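Local coordinates for protein glucosidase 2 subunit beta (Schizosaccharomyces pombe, PDB 4XQM) that recognises mannose-rich N-glycans through its lectin (MRH) domain and serves as the subunit that retains the glucose-trimming catalytic subunit in the endoplasmic reticulum, at residues 14-19 / 26-31; 44-49 / 60-65; 54-59 / 80-85. All coordinates share one frame; numbering follows the deposited sequence.

Contact 1: 14-19 / 26-31. With MAN (alpha-D-mannopyranose), chain B.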
loop_
_atom_site.group_PDB
_atom_site.type_symbol
_atom_site.label_atom_id
_atom_site.label_comp_id
_atom_site.label_asym_id
_atom_site.label_seq_id
_atom_site.Cartn_x
_atom_site.Cartn_y
_atom_site.Cartn_z
ATOM N N GLY A 14 1.720 12.925 -7.357
ATOM C CA GLY A 14 1.056 14.149 -6.937
ATOM C C GLY A 14 1.777 14.902 -5.827
ATOM O O GLY A 14 1.133 15.621 -5.051
ATOM N N GLY A 15 3.098 14.740 -5.746
ATOM C CA GLY A 15 3.879 15.423 -4.724
ATOM C C GLY A 15 4.158 14.554 -3.512
ATOM O O GLY A 15 5.101 14.832 -2.756
ATOM N N TYR A 16 3.361 13.501 -3.330
ATOM C CA TYR A 16 3.553 12.587 -2.205
ATOM C C TYR A 16 4.526 11.475 -2.544
ATOM O O TYR A 16 4.492 10.916 -3.643
ATOM C CB TYR A 16 2.247 11.883 -1.834
ATOM C CG TYR A 16 1.051 12.757 -1.544
ATOM C CD1 TYR A 16 0.948 13.466 -0.353
ATOM C CD2 TYR A 16 -0.008 12.827 -2.441
ATOM C CE1 TYR A 16 -0.176 14.236 -0.078
ATOM C CE2 TYR A 16 -1.128 13.592 -2.176
ATOM C CZ TYR A 16 -1.204 14.295 -0.995
ATOM O OH TYR A 16 -2.318 15.060 -0.740
ATOM N N THR A 17 5.371 11.122 -1.585
ATOM C CA THR A 17 6.158 9.905 -1.722
ATOM C C THR A 17 5.387 8.753 -1.082
ATOM O O THR A 17 5.264 8.669 0.145
ATOM C CB THR A 17 7.548 10.022 -1.070
ATOM O OG1 THR A 17 8.299 11.063 -1.711
ATOM C CG2 THR A 17 8.289 8.720 -1.240
ATOM N N TYR A 18 4.855 7.866 -1.917
ATOM C CA TYR A 18 4.171 6.684 -1.406
ATOM C C TYR A 18 5.179 5.571 -1.210
ATOM O O TYR A 18 6.047 5.353 -2.059
ATOM C CB TYR A 18 3.067 6.243 -2.369
ATOM C CG TYR A 18 1.836 7.121 -2.320
ATOM C CD1 TYR A 18 0.871 6.952 -1.328
ATOM C CD2 TYR A 18 1.636 8.123 -3.261
ATOM C CE1 TYR A 18 -0.260 7.768 -1.274
ATOM C CE2 TYR A 18 0.503 8.940 -3.224
ATOM C CZ TYR A 18 -0.442 8.752 -2.238
ATOM O OH TYR A 18 -1.559 9.556 -2.193
ATOM N N LYS A 19 5.066 4.876 -0.085
ATOM C CA LYS A 19 5.976 3.796 0.245
ATOM C C LYS A 19 5.168 2.620 0.745
ATOM O O LYS A 19 4.460 2.727 1.756
ATOM C CB LYS A 19 6.960 4.254 1.312
ATOM C CG LYS A 19 7.919 3.198 1.803
ATOM C CD LYS A 19 8.856 3.835 2.833
ATOM C CE LYS A 19 9.360 5.206 2.350
ATOM N NZ LYS A 19 10.106 5.965 3.403
ATOM N N VAL A 26 2.223 1.016 5.104
ATOM C CA VAL A 26 2.183 1.902 3.945
ATOM C C VAL A 26 2.232 3.340 4.427
ATOM O O VAL A 26 1.541 3.685 5.389
ATOM C CB VAL A 26 0.890 1.707 3.137
ATOM C CG1 VAL A 26 0.857 2.661 1.962
ATOM C CG2 VAL A 26 0.789 0.259 2.651
ATOM N N PHE A 27 3.041 4.167 3.763
ATOM C CA PHE A 27 3.139 5.598 4.090
ATOM C C PHE A 27 2.889 6.514 2.896
ATOM O O PHE A 27 3.106 6.136 1.727
ATOM C CB PHE A 27 4.515 5.952 4.658
ATOM C CG PHE A 27 4.803 5.333 5.992
ATOM C CD1 PHE A 27 5.376 4.073 6.064
ATOM C CD2 PHE A 27 4.539 6.025 7.163
ATOM C CE1 PHE A 27 5.655 3.491 7.290
ATOM C CE2 PHE A 27 4.815 5.445 8.398
ATOM C CZ PHE A 27 5.370 4.179 8.454
ATOM N N GLN A 28 2.450 7.731 3.211
ATOM C CA GLN A 28 2.320 8.814 2.247
ATOM C C GLN A 28 3.117 9.957 2.857
ATOM O O GLN A 28 2.675 10.539 3.858
ATOM C CB GLN A 28 0.851 9.217 2.118
ATOM C CG GLN A 28 0.583 10.405 1.187
ATOM C CD GLN A 28 -0.764 11.020 1.450
ATOM O OE1 GLN A 28 -1.006 11.550 2.539
ATOM N NE2 GLN A 28 -1.657 10.958 0.461
ATOM N N ASP A 29 4.281 10.263 2.275
ATOM C CA ASP A 29 5.283 11.097 2.950
ATOM C C ASP A 29 5.486 10.524 4.357
ATOM O O ASP A 29 5.731 9.321 4.485
ATOM C CB ASP A 29 4.879 12.579 2.942
ATOM C CG ASP A 29 4.895 13.170 1.546
ATOM O OD1 ASP A 29 5.712 12.688 0.723
ATOM O OD2 ASP A 29 4.116 14.122 1.274
ATOM N N SER A 30 5.356 11.337 5.405
ATOM C CA SER A 30 5.538 10.804 6.764
ATOM C C SER A 30 4.246 10.326 7.441
ATOM O O SER A 30 4.244 9.979 8.628
ATOM C CB SER A 30 6.253 11.827 7.647
ATOM O OG SER A 30 7.606 11.940 7.241
ATOM N N ILE A 31 3.152 10.298 6.688
ATOM C CA ILE A 31 1.862 9.895 7.231
ATOM C C ILE A 31 1.639 8.383 7.110
ATOM O O ILE A 31 1.803 7.815 6.024
ATOM C CB ILE A 31 0.715 10.648 6.520
ATOM C CG1 ILE A 31 0.924 12.163 6.619
ATOM C CG2 ILE A 31 -0.632 10.246 7.114
ATOM C CD1 ILE A 31 -0.100 12.972 5.820
HETATM C C1 MAN B . -3.569 14.617 3.103
HETATM C C2 MAN B . -3.387 13.366 2.473
HETATM C C3 MAN B . -4.645 13.146 1.620
HETATM C C4 MAN B . -5.927 13.342 2.484
HETATM C C5 MAN B . -5.904 14.742 3.119
HETATM C C6 MAN B . -7.015 14.965 4.118
HETATM O O1 MAN B . -3.707 15.351 1.922
HETATM O O2 MAN B . -3.307 12.394 3.450
HETATM O O3 MAN B . -4.609 11.888 1.000
HETATM O O4 MAN B . -7.072 13.248 1.685
HETATM O O5 MAN B . -4.693 14.842 3.854
HETATM O O6 MAN B . -7.072 16.369 4.390
HETATM O O HOH W 1 7.339 13.781 -1.481
HETATM O O HOH W 2 6.862 7.871 2.476
#
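Gln28 lies flat against the ring of Tyr16, its amide plane only 9° from the ring plane, with NE2 3.5 Å above the ring and over its centre. CG touches nearer the root of the tyrosine, 3.4 Å from Tyr16 CD1. The chain reaches this place because CG is anti to the backbone N (chi1 177°) and the next bond stays extended, which lays CG, and then CD, against the Tyr16 ring. Tyr18 runs alongside Gln28 and points the same way, but its ring is turned well out of the amide plane. Its OH accepts a hydrogen bond from Gln28 NE2 at 3.0 Å, lying in the amide plane. The second N-H of NE2 goes to O3 of the bound mannose at 3.1 Å, so both amide hydrogens are used, while OE1 accepts from mannose O2 at 2.6 Å. Together these bonds fix which end of the amide is nitrogen, and glutamine suits the place by offering a donor and an acceptor side by side.

The two segments belong to the antiparallel hairpin of strands 16-21 and 25-28 in the MRH lectin domain. Tyr18 and Gln28 form a non-hydrogen-bonded pair, whereas Lys19 and Phe27 exchange two backbone bonds and put their side chains on the other face. Beyond Gln28 a type II' turn leads the chain to Ile31, and Asp29 in that turn closes the end of the ladder. Its OD1 takes the N-H of Thr17 at 2.8 Å, almost straight at 177° but from above the carboxylate plane, while its own N donates to Thr17 O. One water joins Asp29 OD1 to Gly15 O and Thr17 OG1. At the sugar end, Tyr16 OH is hydrogen-bonded to mannose O1 at 3.0 Å, a use of tyrosine that combines a stacking surface with a polar tip.

Contact 2: 44-49 / 60-65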
loop_
_atom_site.group_PDB
_atom_site.type_symbol
_atom_site.label_atom_id
_atom_site.label_comp_id
_atom_site.label_asym_id
_atom_site.label_seq_id
_atom_site.Cartn_x
_atom_site.Cartn_y
_atom_site.Cartn_z
ATOM N N LEU A 44 -3.877 -7.100 -0.218
ATOM C CA LEU A 44 -3.337 -6.878 1.126
ATOM C C LEU A 44 -4.031 -5.678 1.765
ATOM O O LEU A 44 -3.982 -4.561 1.219
ATOM C CB LEU A 44 -1.830 -6.622 1.072
ATOM C CG LEU A 44 -0.878 -7.801 0.832
ATOM C CD1 LEU A 44 -0.978 -8.367 -0.589
ATOM C CD2 LEU A 44 0.560 -7.387 1.164
ATOM N N LYS A 45 -4.664 -5.891 2.919
ATOM C CA LYS A 45 -5.334 -4.800 3.614
ATOM C C LYS A 45 -4.440 -4.225 4.696
ATOM O O LYS A 45 -3.966 -4.952 5.579
ATOM C CB LYS A 45 -6.665 -5.264 4.221
ATOM C CG LYS A 45 -7.689 -5.678 3.177
ATOM C CD LYS A 45 -9.024 -6.051 3.824
ATOM C CE LYS A 45 -10.072 -6.382 2.774
ATOM N NZ LYS A 45 -11.443 -6.266 3.341
ATOM N N TYR A 46 -4.229 -2.913 4.629
ATOM C CA TYR A 46 -3.489 -2.184 5.648
ATOM C C TYR A 46 -4.487 -1.280 6.379
ATOM O O TYR A 46 -5.287 -0.592 5.743
ATOM C CB TYR A 46 -2.381 -1.333 5.007
ATOM C CG TYR A 46 -1.215 -2.117 4.446
ATOM C CD1 TYR A 46 -1.312 -2.780 3.219
ATOM C CD2 TYR A 46 -0.008 -2.181 5.133
ATOM C CE1 TYR A 46 -0.230 -3.500 2.706
ATOM C CE2 TYR A 46 1.074 -2.888 4.627
ATOM C CZ TYR A 46 0.958 -3.541 3.418
ATOM O OH TYR A 46 2.044 -4.241 2.935
ATOM N N GLU A 47 -4.447 -1.287 7.712
ATOM C CA GLU A 47 -5.488 -0.630 8.512
ATOM C C GLU A 47 -4.920 0.249 9.629
ATOM O O GLU A 47 -3.721 0.195 9.928
ATOM C CB GLU A 47 -6.444 -1.694 9.084
ATOM C CG GLU A 47 -7.103 -2.532 8.015
ATOM C CD GLU A 47 -8.019 -3.603 8.573
ATOM O OE1 GLU A 47 -8.108 -3.735 9.815
ATOM O OE2 GLU A 47 -8.652 -4.313 7.759
ATOM N N ASN A 48 -5.792 1.051 10.239
ATOM C CA ASN A 48 -5.458 1.834 11.432
ATOM C C ASN A 48 -4.333 2.838 11.234
ATOM O O ASN A 48 -3.465 2.995 12.096
ATOM C CB ASN A 48 -5.137 0.916 12.623
ATOM C CG ASN A 48 -6.059 -0.272 12.702
ATOM O OD1 ASN A 48 -5.607 -1.416 12.758
ATOM N ND2 ASN A 48 -7.362 -0.016 12.689
ATOM N N GLY A 49 -4.358 3.536 10.103
ATOM C CA GLY A 49 -3.403 4.595 9.849
ATOM C C GLY A 49 -3.747 5.864 10.619
ATOM O O GLY A 49 -4.643 5.864 11.474
ATOM N N ALA A 60 -5.475 1.408 3.589
ATOM C CA ALA A 60 -5.063 1.222 2.206
ATOM C C ALA A 60 -5.302 -0.217 1.809
ATOM O O ALA A 60 -4.950 -1.143 2.541
ATOM C CB ALA A 60 -3.596 1.580 2.044
ATOM N N ILE A 61 -5.891 -0.402 0.631
ATOM C CA ILE A 61 -6.096 -1.735 0.089
ATOM C C ILE A 61 -5.132 -1.880 -1.071
ATOM O O ILE A 61 -5.237 -1.160 -2.077
ATOM C CB ILE A 61 -7.539 -1.926 -0.394
ATOM C CG1 ILE A 61 -8.490 -1.724 0.783
ATOM C CG2 ILE A 61 -7.722 -3.308 -0.994
ATOM C CD1 ILE A 61 -9.948 -1.900 0.432
ATOM N N VAL A 62 -4.173 -2.787 -0.928
ATOM C CA VAL A 62 -3.082 -2.891 -1.894
ATOM C C VAL A 62 -3.210 -4.177 -2.691
ATOM O O VAL A 62 -3.066 -5.271 -2.134
ATOM C CB VAL A 62 -1.695 -2.853 -1.190
ATOM C CG1 VAL A 62 -0.561 -2.896 -2.213
ATOM C CG2 VAL A 62 -1.568 -1.617 -0.289
ATOM N N THR A 63 -3.470 -4.042 -3.991
ATOM C CA THR A 63 -3.578 -5.200 -4.871
ATOM C C THR A 63 -2.243 -5.430 -5.576
ATOM O O THR A 63 -1.759 -4.559 -6.300
ATOM C CB THR A 63 -4.711 -5.033 -5.905
ATOM O OG1 THR A 63 -5.965 -4.853 -5.225
ATOM C CG2 THR A 63 -4.807 -6.270 -6.803
ATOM N N VAL A 64 -1.637 -6.593 -5.339
ATOM C CA VAL A 64 -0.304 -6.887 -5.869
ATOM C C VAL A 64 -0.386 -7.994 -6.914
ATOM O O VAL A 64 -0.762 -9.139 -6.605
ATOM C CB VAL A 64 0.657 -7.342 -4.750
ATOM C CG1 VAL A 64 2.067 -7.507 -5.302
ATOM C CG2 VAL A 64 0.651 -6.358 -3.596
ATOM N N GLU A 65 -0.020 -7.667 -8.145
ATOM C CA GLU A 65 -0.098 -8.644 -9.228
ATOM C C GLU A 65 1.280 -8.948 -9.795
ATOM O O GLU A 65 2.211 -8.160 -9.644
ATOM C CB GLU A 65 -1.078 -8.163 -10.295
ATOM C CG GLU A 65 -2.489 -8.050 -9.711
ATOM C CD GLU A 65 -3.489 -7.391 -10.633
ATOM O OE1 GLU A 65 -3.078 -6.652 -11.557
ATOM O OE2 GLU A 65 -4.700 -7.617 -10.416
#
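Tyr46 leans across Val62, the residue diagonal to it on the neighbouring strand, and the valine methyl CG2 sits 3.7 Å from Tyr46 CD1 and nearly as close to CE1. Both torsions serve this meeting. Tyr46 CG is anti to its carbonyl carbon (chi1 -71°), and Val62 CG2 is likewise anti to its own, with CG1 taking the position anti to the backbone N (chi1 -177°). The side chain directly across from Tyr46 is Ala60, whose small CB lies 4.3 Å from Tyr46 CB, a short side chain that does not reach toward the ring. The ring's polar end looks to another part of the fold, where OH is hydrogen-bonded to Val21 O.

Leu44 repeats the diagonal pattern one pair along. It faces Val62 across the ladder, but its branch reaches on to Val64, where the methyls Leu44 CD1 and Val64 CG2 are 4.0 Å apart. Val64 has the same chi1 setting as Val62, and beta-branched residues of this kind suit an extended backbone. Lys45 and Ile61 form the non-hydrogen-bonded pair on the other face. The lysine stretches out in an extended chain that takes its amine toward solvent, while Ile61 packs on Leu84 of strand 82-89.

The backbones of strands 43-48 and 59-66, an antiparallel hairpin of the MRH domain flanked in the sheet by strands 31-40 and 82-89, are joined by four hydrogen bonds. Leu44 and Val62 exchange two, both 2.8 Å between N and O, and Tyr46 and Ala60 exchange the others. With the backbone polar groups of these two pairs satisfied by one another, the face formed by Leu44, Tyr46, Ala60, Val62 and Val64 can be buried as an almost wholly apolar surface, with the tyrosine hydroxyl satisfied by Val21 O.

Contact 3: 54-59 / 80-85. With MAN (alpha-D-mannopyranose), chain B.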
loop_
_atom_site.group_PDB
_atom_site.type_symbol
_atom_site.label_atom_id
_atom_site.label_comp_id
_atom_site.label_asym_id
_atom_site.label_seq_id
_atom_site.Cartn_x
_atom_site.Cartn_y
_atom_site.Cartn_z
ATOM N N ASN A 54 -11.765 15.435 9.122
ATOM C CA ASN A 54 -13.096 15.233 8.539
ATOM C C ASN A 54 -13.251 13.898 7.816
ATOM O O ASN A 54 -14.146 13.722 6.987
ATOM C CB ASN A 54 -13.474 16.405 7.623
ATOM C CG ASN A 54 -13.772 17.663 8.410
ATOM O OD1 ASN A 54 -14.360 17.599 9.493
ATOM N ND2 ASN A 54 -13.359 18.817 7.875
ATOM N N GLY A 55 -12.391 12.948 8.162
ATOM C CA GLY A 55 -12.429 11.650 7.508
ATOM C C GLY A 55 -12.147 10.517 8.461
ATOM O O GLY A 55 -12.005 10.717 9.675
ATOM N N PRO A 56 -12.046 9.300 7.917
ATOM C CA PRO A 56 -11.747 8.117 8.720
ATOM C C PRO A 56 -10.258 8.029 8.988
ATOM O O PRO A 56 -9.486 8.591 8.209
ATOM C CB PRO A 56 -12.160 6.969 7.788
ATOM C CG PRO A 56 -11.880 7.508 6.398
ATOM C CD PRO A 56 -12.290 8.970 6.500
ATOM N N HIS A 57 -9.852 7.357 10.060
ATOM C CA HIS A 57 -8.446 6.983 10.169
ATOM C C HIS A 57 -8.052 6.253 8.884
ATOM O O HIS A 57 -8.839 5.476 8.334
ATOM C CB HIS A 57 -8.194 6.113 11.406
ATOM C CG HIS A 57 -8.068 6.902 12.677
ATOM N ND1 HIS A 57 -9.063 7.732 13.137
ATOM C CD2 HIS A 57 -7.058 6.995 13.572
ATOM C CE1 HIS A 57 -8.684 8.297 14.273
ATOM N NE2 HIS A 57 -7.453 7.861 14.553
ATOM N N ARG A 58 -6.842 6.518 8.399
ATOM C CA ARG A 58 -6.467 6.075 7.059
ATOM C C ARG A 58 -6.366 4.554 6.946
ATOM O O ARG A 58 -6.131 3.847 7.931
ATOM C CB ARG A 58 -5.170 6.762 6.600
ATOM C CG ARG A 58 -5.327 8.276 6.359
ATOM C CD ARG A 58 -3.975 8.927 6.075
ATOM N NE ARG A 58 -4.068 10.365 5.786
ATOM C CZ ARG A 58 -4.225 11.277 6.736
ATOM N NH1 ARG A 58 -4.327 10.880 7.991
ATOM N NH2 ARG A 58 -4.295 12.571 6.446
ATOM N N SER A 59 -6.603 4.050 5.736
ATOM C CA SER A 59 -6.409 2.636 5.453
ATOM C C SER A 59 -6.073 2.528 3.977
ATOM O O SER A 59 -6.329 3.460 3.201
ATOM C CB SER A 59 -7.665 1.826 5.810
ATOM O OG SER A 59 -8.775 2.256 5.033
ATOM N N LYS A 80 -12.339 9.959 0.806
ATOM C CA LYS A 80 -11.327 10.625 1.628
ATOM C C LYS A 80 -10.652 9.652 2.599
ATOM O O LYS A 80 -11.323 8.945 3.370
ATOM C CB LYS A 80 -11.936 11.799 2.405
ATOM C CG LYS A 80 -10.924 12.561 3.250
ATOM C CD LYS A 80 -11.616 13.592 4.166
ATOM C CE LYS A 80 -12.334 14.674 3.361
ATOM N NZ LYS A 80 -11.394 15.677 2.756
ATOM N N CYS A 81 -9.324 9.591 2.502
ATOM C CA CYS A 81 -8.466 8.805 3.390
ATOM C C CYS A 81 -8.661 7.296 3.310
ATOM O O CYS A 81 -8.288 6.553 4.226
ATOM C CB CYS A 81 -8.522 9.348 4.825
ATOM S SG CYS A 81 -7.656 10.927 4.925
ATOM N N GLU A 82 -9.215 6.853 2.184
ATOM C CA GLU A 82 -9.268 5.440 1.843
ATOM C C GLU A 82 -8.479 5.296 0.539
ATOM O O GLU A 82 -8.880 5.836 -0.493
ATOM C CB GLU A 82 -10.727 4.986 1.660
ATOM C CG GLU A 82 -11.646 5.252 2.863
ATOM C CD GLU A 82 -13.111 4.902 2.591
ATOM O OE1 GLU A 82 -13.377 4.018 1.743
ATOM O OE2 GLU A 82 -14.003 5.514 3.226
ATOM N N TYR A 83 -7.351 4.590 0.584
ATOM C CA TYR A 83 -6.453 4.547 -0.556
ATOM C C TYR A 83 -6.503 3.183 -1.238
ATOM O O TYR A 83 -6.413 2.148 -0.575
ATOM C CB TYR A 83 -5.026 4.852 -0.101
ATOM C CG TYR A 83 -4.922 6.171 0.636
ATOM C CD1 TYR A 83 -5.217 6.256 1.998
ATOM C CD2 TYR A 83 -4.560 7.331 -0.033
ATOM C CE1 TYR A 83 -5.139 7.470 2.674
ATOM C CE2 TYR A 83 -4.479 8.553 0.627
ATOM C CZ TYR A 83 -4.771 8.612 1.983
ATOM O OH TYR A 83 -4.694 9.817 2.654
ATOM N N LEU A 84 -6.668 3.178 -2.556
ATOM C CA LEU A 84 -6.598 1.929 -3.308
ATOM C C LEU A 84 -5.300 1.961 -4.100
ATOM O O LEU A 84 -5.098 2.841 -4.940
ATOM C CB LEU A 84 -7.799 1.793 -4.254
ATOM C CG LEU A 84 -9.171 1.868 -3.587
ATOM C CD1 LEU A 84 -10.263 1.626 -4.624
ATOM C CD2 LEU A 84 -9.262 0.857 -2.469
ATOM N N ILE A 85 -4.405 1.025 -3.815
ATOM C CA ILE A 85 -3.085 1.033 -4.442
ATOM C C ILE A 85 -2.906 -0.225 -5.259
ATOM O O ILE A 85 -3.029 -1.339 -4.729
ATOM C CB ILE A 85 -1.969 1.115 -3.384
ATOM C CG1 ILE A 85 -2.204 2.313 -2.458
ATOM C CG2 ILE A 85 -0.606 1.235 -4.061
ATOM C CD1 ILE A 85 -1.162 2.475 -1.359
HETATM C C1 MAN B . -3.569 14.617 3.103
HETATM C C2 MAN B . -3.387 13.366 2.473
HETATM C C3 MAN B . -4.645 13.146 1.620
HETATM C C4 MAN B . -5.927 13.342 2.484
HETATM C C5 MAN B . -5.904 14.742 3.119
HETATM C C6 MAN B . -7.015 14.965 4.118
HETATM O O1 MAN B . -3.707 15.351 1.922
HETATM O O2 MAN B . -3.307 12.394 3.450
HETATM O O3 MAN B . -4.609 11.888 1.000
HETATM O O4 MAN B . -7.072 13.248 1.685
HETATM O O5 MAN B . -4.693 14.842 3.854
HETATM O O6 MAN B . -7.072 16.369 4.390
HETATM O O HOH W 3 -9.867 4.641 5.843
#
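A disulfide sulfur lies over a guanidinium here: Cys81 SG, bonded to Cys52, stands 3.6 Å above the plane of Arg58, displaced from the group's centre. Lower down, Arg58 CG packs on Cys81 CB at 3.7 Å. The arginine chain is extended from CG to NE (chi2 173°, chi3 178°), which carries the charged end to the sugar. Near the plane of the group, the single N-H of NE is shared between Tyr83 OH and mannose O2, each 3.2 Å from NE, so neither bond is straight, and NH2 also donates to O2. NH1 is held by Ser51 O, a second-shell bond that helps hold this orientation.

The guanidinium and the Tyr83 ring are only 16° apart in plane, and Arg58 CG lies at the ring's edge. Tyr83 OH donates to mannose O3 at 2.7 Å, so this tyrosine serves both arginine and sugar. These residues belong to the MRH mannose pocket, where the loop before strand 59-66 runs beside the start of strand 82-89. A parallel bridge pairs Ser59 with Glu82: Tyr83 N donates to Ser59 O at 3.0 Å, while the bond from Ser59 N to Cys81 O is weak. A water bridges the same junction, donating to Cys81 O and His57 O and accepting from Ser59 OG. Pro56 CD lies 3.3 Å from Lys80 O, and Gly55, lacking a side chain, lets CA approach Lys80 CD.

Contacts 1 and 3 line the mannose site from two parts of one sheet, their centres about 13 Å apart. They touch directly beside the sugar, where Gln28 NE2 is 3.7 Å from Tyr83 CE2 and Ile31 CG2 is 3.7 Å from Arg58 NE. Mannose O2 and O3 each draw on both contacts, and Glu77 adds a further bond to the ligand. Contact 2 stands back from the pocket, with the side chain of Ala60 about 10 Å from the mannose. It shares strand 59-66 with contact 3, and Gly49 N probably bonds Arg58 O at 2.8 Å, as Thr63 N does Ile85 O. It meets contact 1 where Val26 CG2 packs 3.6 Å from Tyr46 CD2.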